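Local coordinates for GH26C (Muricauda sp. MAR_2010_75, PDB 6Q78), which probably hydrolyses internal beta-1,4-mannosidic linkages of mannans, as a beta-mannanase of glycoside hydrolase family 26, at residues W132-Q135 against Q136-Q139; I319-D322 against L323-R327. One frame throughout, in Å; residues are numbered along the deposited sequence.

Contact 1 (W132-Q135 against Q136-Q139)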
loop_
_atom_site.group_PDB
_atom_site.type_symbol
_atom_site.label_atom_id
_atom_site.label_comp_id
_atom_site.label_asym_id
_atom_site.label_seq_id
_atom_site.Cartn_x
_atom_site.Cartn_y
_atom_site.Cartn_z
ATOM N N TRP A 132 2.462 -6.959 24.168
ATOM C CA TRP A 132 3.375 -6.381 23.174
ATOM C C TRP A 132 2.665 -6.078 21.859
ATOM O O TRP A 132 2.950 -5.066 21.222
ATOM C CB TRP A 132 4.584 -7.314 22.956
ATOM C CG TRP A 132 5.597 -6.744 21.986
ATOM C CD1 TRP A 132 6.514 -5.755 22.250
ATOM C CD2 TRP A 132 5.736 -7.065 20.596
ATOM N NE1 TRP A 132 7.232 -5.461 21.120
ATOM C CE2 TRP A 132 6.786 -6.255 20.091
ATOM C CE3 TRP A 132 5.072 -7.946 19.729
ATOM C CZ2 TRP A 132 7.206 -6.325 18.751
ATOM C CZ3 TRP A 132 5.480 -8.008 18.404
ATOM C CH2 TRP A 132 6.530 -7.174 17.926
ATOM N N PHE A 133 1.750 -6.940 21.437
ATOM C CA PHE A 133 1.059 -6.698 20.178
ATOM C C PHE A 133 0.178 -5.463 20.277
ATOM O O PHE A 133 0.137 -4.663 19.337
ATOM C CB PHE A 133 0.238 -7.924 19.757
ATOM C CG PHE A 133 1.076 -9.138 19.518
ATOM C CD1 PHE A 133 1.785 -9.304 18.327
ATOM C CD2 PHE A 133 1.199 -10.079 20.517
ATOM C CE1 PHE A 133 2.599 -10.407 18.174
ATOM C CE2 PHE A 133 2.007 -11.199 20.327
ATOM C CZ PHE A 133 2.706 -11.326 19.167
ATOM N N PHE A 134 -0.481 -5.259 21.429
ATOM C CA PHE A 134 -1.246 -4.031 21.608
ATOM C C PHE A 134 -0.323 -2.823 21.643
ATOM O O PHE A 134 -0.674 -1.750 21.119
ATOM C CB PHE A 134 -2.120 -4.105 22.872
ATOM C CG PHE A 134 -2.830 -2.815 23.144
ATOM C CD1 PHE A 134 -2.440 -1.989 24.171
ATOM C CD2 PHE A 134 -3.829 -2.415 22.282
ATOM C CE1 PHE A 134 -3.083 -0.775 24.380
ATOM C CE2 PHE A 134 -4.471 -1.191 22.463
ATOM C CZ PHE A 134 -4.109 -0.379 23.507
ATOM N N GLN A 135 0.858 -2.951 22.261
ATOM C CA GLN A 135 1.806 -1.838 22.231
ATOM C C GLN A 135 2.170 -1.479 20.799
ATOM O O GLN A 135 2.296 -0.281 20.463
ATOM C CB GLN A 135 3.060 -2.193 23.040
ATOM C CG GLN A 135 2.777 -2.300 24.530
ATOM C CD GLN A 135 3.929 -2.905 25.288
ATOM O OE1 GLN A 135 5.028 -3.049 24.749
ATOM N NE2 GLN A 135 3.684 -3.280 26.552
ATOM N N GLN A 136 2.342 -2.483 19.921
ATOM C CA GLN A 136 2.630 -2.187 18.509
ATOM C C GLN A 136 1.439 -1.505 17.857
ATOM O O GLN A 136 1.613 -0.540 17.105
ATOM C CB GLN A 136 2.994 -3.477 17.761
ATOM C CG GLN A 136 4.280 -4.157 18.336
ATOM C CD GLN A 136 5.468 -3.209 18.306
ATOM O OE1 GLN A 136 5.940 -2.833 17.232
ATOM N NE2 GLN A 136 5.912 -2.774 19.470
ATOM N N GLU A 137 0.232 -2.002 18.130
ATOM C CA GLU A 137 -1.000 -1.401 17.616
ATOM C C GLU A 137 -1.079 0.068 18.003
ATOM O O GLU A 137 -1.404 0.931 17.166
ATOM C CB GLU A 137 -2.185 -2.165 18.212
ATOM C CG GLU A 137 -3.510 -1.474 17.955
ATOM C CD GLU A 137 -4.676 -2.271 18.499
ATOM O OE1 GLU A 137 -4.581 -3.510 18.518
ATOM O OE2 GLU A 137 -5.711 -1.670 18.885
ATOM N N ASN A 138 -0.754 0.378 19.250
ATOM C CA ASN A 138 -0.856 1.759 19.715
ATOM C C ASN A 138 0.198 2.647 19.081
ATOM O O ASN A 138 -0.069 3.833 18.790
ATOM C CB ASN A 138 -0.688 1.776 21.223
ATOM C CG ASN A 138 -1.007 3.093 21.812
ATOM O OD1 ASN A 138 -2.177 3.467 21.909
ATOM N ND2 ASN A 138 0.026 3.816 22.229
ATOM N N GLN A 139 1.403 2.110 18.873
ATOM C CA GLN A 139 2.415 2.879 18.160
ATOM C C GLN A 139 2.015 3.124 16.699
ATOM O O GLN A 139 2.209 4.235 16.173
ATOM C CB GLN A 139 3.770 2.168 18.221
ATOM C CG GLN A 139 4.860 3.097 17.559
ATOM C CD GLN A 139 5.000 4.434 18.309
ATOM O OE1 GLN A 139 4.670 5.540 17.791
ATOM N NE2 GLN A 139 5.468 4.345 19.533
#
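W132 and Q136 meet one helical turn apart: W132, its CG anti to the backbone N (chi1 -177°), carries the indole along the helix toward the next turn, while Q136, with CG anti to its carbonyl carbon and a bend at chi2 (-57°), lays its amide along one face of the indole. Q136 CG lies over the six-membered ring of W132, 3.6 Å from its centroid, a CH-pi contact. The amide continues the layer, its plane only 13° from that of the indole, with Q136 CD 3.6 Å from W132 CZ2. The near-parallel planes make this a stack; Q136 NE2 and W132 NE1, both donors, cannot bond each other. Glutamine suits the place, having a methylene, CG, for the ring face and a flat end to lie along it. With an alanine here, the methylene and amide over this face are gone, and the indole is likely to lose that packing and turn more freely. On another side of the helix, E137 OE2 comes to the edge of the F134 ring, 3.8 Å from F134 CE2, the carboxylate steeply inclined to the ring; E137 OE1 is fixed elsewhere, by a salt bridge to K202 and a hydrogen bond from N125. Four i to i+4 backbone bonds, such as Q136 N to W132 O (3.0 Å), carry the turn. Helix 132-150, which starts here, links parallel strands 112-116 and 153-157, with helix 193-208 joined to it through K202.

Contact 2 (I319-D322 against L323-R327)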
loop_
_atom_site.group_PDB
_atom_site.type_symbol
_atom_site.label_atom_id
_atom_site.label_comp_id
_atom_site.label_asym_id
_atom_site.label_seq_id
_atom_site.Cartn_x
_atom_site.Cartn_y
_atom_site.Cartn_z
ATOM N N ILE A 319 0.383 -0.622 -18.124
ATOM C CA ILE A 319 -0.848 -1.406 -18.144
ATOM C C ILE A 319 -1.758 -0.974 -17.000
ATOM O O ILE A 319 -2.964 -0.781 -17.185
ATOM C CB ILE A 319 -0.523 -2.903 -18.023
ATOM C CG1 ILE A 319 0.098 -3.438 -19.329
ATOM C CG2 ILE A 319 -1.751 -3.678 -17.641
ATOM C CD1 ILE A 319 0.686 -4.845 -19.138
ATOM N N VAL A 320 -1.216 -0.942 -15.778
ATOM C CA VAL A 320 -1.997 -0.492 -14.629
ATOM C C VAL A 320 -2.528 0.912 -14.870
ATOM O O VAL A 320 -3.701 1.207 -14.603
ATOM C CB VAL A 320 -1.152 -0.566 -13.343
ATOM C CG1 VAL A 320 -1.946 -0.105 -12.080
ATOM C CG2 VAL A 320 -0.600 -2.006 -13.154
ATOM N N SER A 321 -1.647 1.812 -15.312
ATOM C CA SER A 321 -2.047 3.205 -15.520
ATOM C C SER A 321 -3.139 3.319 -16.590
ATOM O O SER A 321 -4.098 4.091 -16.429
ATOM C CB SER A 321 -0.808 4.023 -15.888
ATOM O OG SER A 321 -1.125 5.346 -16.282
ATOM N N ASP A 322 -3.024 2.546 -17.673
ATOM C CA ASP A 322 -4.059 2.575 -18.710
ATOM C C ASP A 322 -5.398 2.082 -18.174
ATOM O O ASP A 322 -6.454 2.655 -18.492
ATOM C CB ASP A 322 -3.673 1.707 -19.914
ATOM C CG ASP A 322 -2.641 2.350 -20.818
ATOM O OD1 ASP A 322 -2.423 3.586 -20.719
ATOM O OD2 ASP A 322 -2.075 1.607 -21.671
ATOM N N LEU A 323 -5.385 1.000 -17.391
ATOM C CA LEU A 323 -6.642 0.490 -16.855
ATOM C C LEU A 323 -7.256 1.467 -15.866
ATOM O O LEU A 323 -8.482 1.641 -15.833
ATOM C CB LEU A 323 -6.410 -0.846 -16.168
ATOM C CG LEU A 323 -6.209 -2.027 -17.092
ATOM C CD1 LEU A 323 -5.765 -3.209 -16.208
ATOM C CD2 LEU A 323 -7.496 -2.347 -17.857
ATOM N N ALA A 324 -6.423 2.109 -15.036
ATOM C CA ALA A 324 -6.948 3.117 -14.115
ATOM C C ALA A 324 -7.567 4.300 -14.862
ATOM O O ALA A 324 -8.593 4.848 -14.441
ATOM C CB ALA A 324 -5.825 3.581 -13.185
ATOM N N GLU A 325 -6.964 4.719 -15.977
ATOM C CA GLU A 325 -7.590 5.774 -16.772
ATOM C C GLU A 325 -8.935 5.309 -17.327
ATOM O O GLU A 325 -9.934 6.030 -17.251
ATOM C CB GLU A 325 -6.645 6.193 -17.892
ATOM C CG GLU A 325 -5.474 7.037 -17.436
ATOM C CD GLU A 325 -4.906 7.892 -18.545
ATOM O OE1 GLU A 325 -5.540 8.907 -18.910
ATOM O OE2 GLU A 325 -3.831 7.539 -19.062
ATOM N N GLU A 326 -8.995 4.091 -17.841
ATOM C CA GLU A 326 -10.233 3.614 -18.456
ATOM C C GLU A 326 -11.354 3.418 -17.433
ATOM O O GLU A 326 -12.526 3.705 -17.734
ATOM C CB GLU A 326 -9.952 2.327 -19.229
ATOM C CG GLU A 326 -9.257 2.604 -20.550
ATOM C CD GLU A 326 -8.778 1.349 -21.224
ATOM O OE1 GLU A 326 -7.990 1.461 -22.188
ATOM O OE2 GLU A 326 -9.188 0.255 -20.768
ATOM N N ARG A 327 -11.020 2.958 -16.220
ATOM C CA ARG A 327 -12.016 2.559 -15.229
ATOM C C ARG A 327 -12.209 3.607 -14.141
ATOM O O ARG A 327 -12.965 3.374 -13.194
ATOM C CB ARG A 327 -11.670 1.196 -14.640
ATOM C CG ARG A 327 -11.836 0.075 -15.691
ATOM C CD ARG A 327 -10.911 -1.062 -15.444
ATOM N NE ARG A 327 -11.029 -2.060 -16.508
ATOM C CZ ARG A 327 -11.671 -3.219 -16.380
ATOM N NH1 ARG A 327 -12.268 -3.526 -15.234
ATOM N NH2 ARG A 327 -11.717 -4.071 -17.402
HETATM O O HOH W 1 -1.866 5.488 -18.929
#
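L323 reaches back along its helix to I319, and its side chain can be followed outward. CB lies 3.6 Å from I319 O, the same carbonyl that accepts the hydrogen bond from L323 N at 3.0 Å. With CG anti to its own carbonyl carbon (chi1 -75°), the chain leans back over the preceding turn, L323 CG coming to 3.5 Å from I319 O. At the tip, L323 CD1 is still 3.8 Å from I319 O. The same methyl, L323 CD1, faces I319 CG2 across 4.3 Å, a loose apolar contact; beyond the helix the leucine also packs on E278 and Y281 of helix 278-281 and on M294. A branched apolar side chain suits this buried face, as does the small A324, which rests against A331 of strand 330-336. Helix 306-327 connects strands 293-298 and 330-336, neighbours in the parallel barrel of this TIM-barrel family, as the helix of a beta-alpha-beta unit. Its other side is polar. One water bridges S321 OG, D322 OD1 and E325 OE2, 2.7 Å from D322 OD1; it is placed to donate to both carboxylates, though more acceptors lie in reach than it has protons. D322 OD1 and E325 OE2 stand 4.5 Å apart, and the water probably eases the repulsion of their like charges. K366 probably offsets part of the negative charge: its NZ forms a salt bridge with E325 OE1, while its backbone N is hydrogen-bonded to S321 OG.

How the contacts relate
Contacts 1 and 2 each lie within a single helix, 132-150 and 306-327, each crossing between adjacent parallel strands of the barrel. They share no element: their centres are about 38 Å apart, on opposite sides of the chain's centre. Contact 1 sits at the surface near the start of its helix, where flat groups can lie against one another and just one touching residue, E137, is buried. Contact 2, in the last turns of its helix, is partly buried, with aliphatic side chains turned to the barrel strands and helix 278-281. Water mediates between acidic groups in contact 2, whereas stacking leads in contact 1. Both have a glutamate paired with a lysine from elsewhere in the fold.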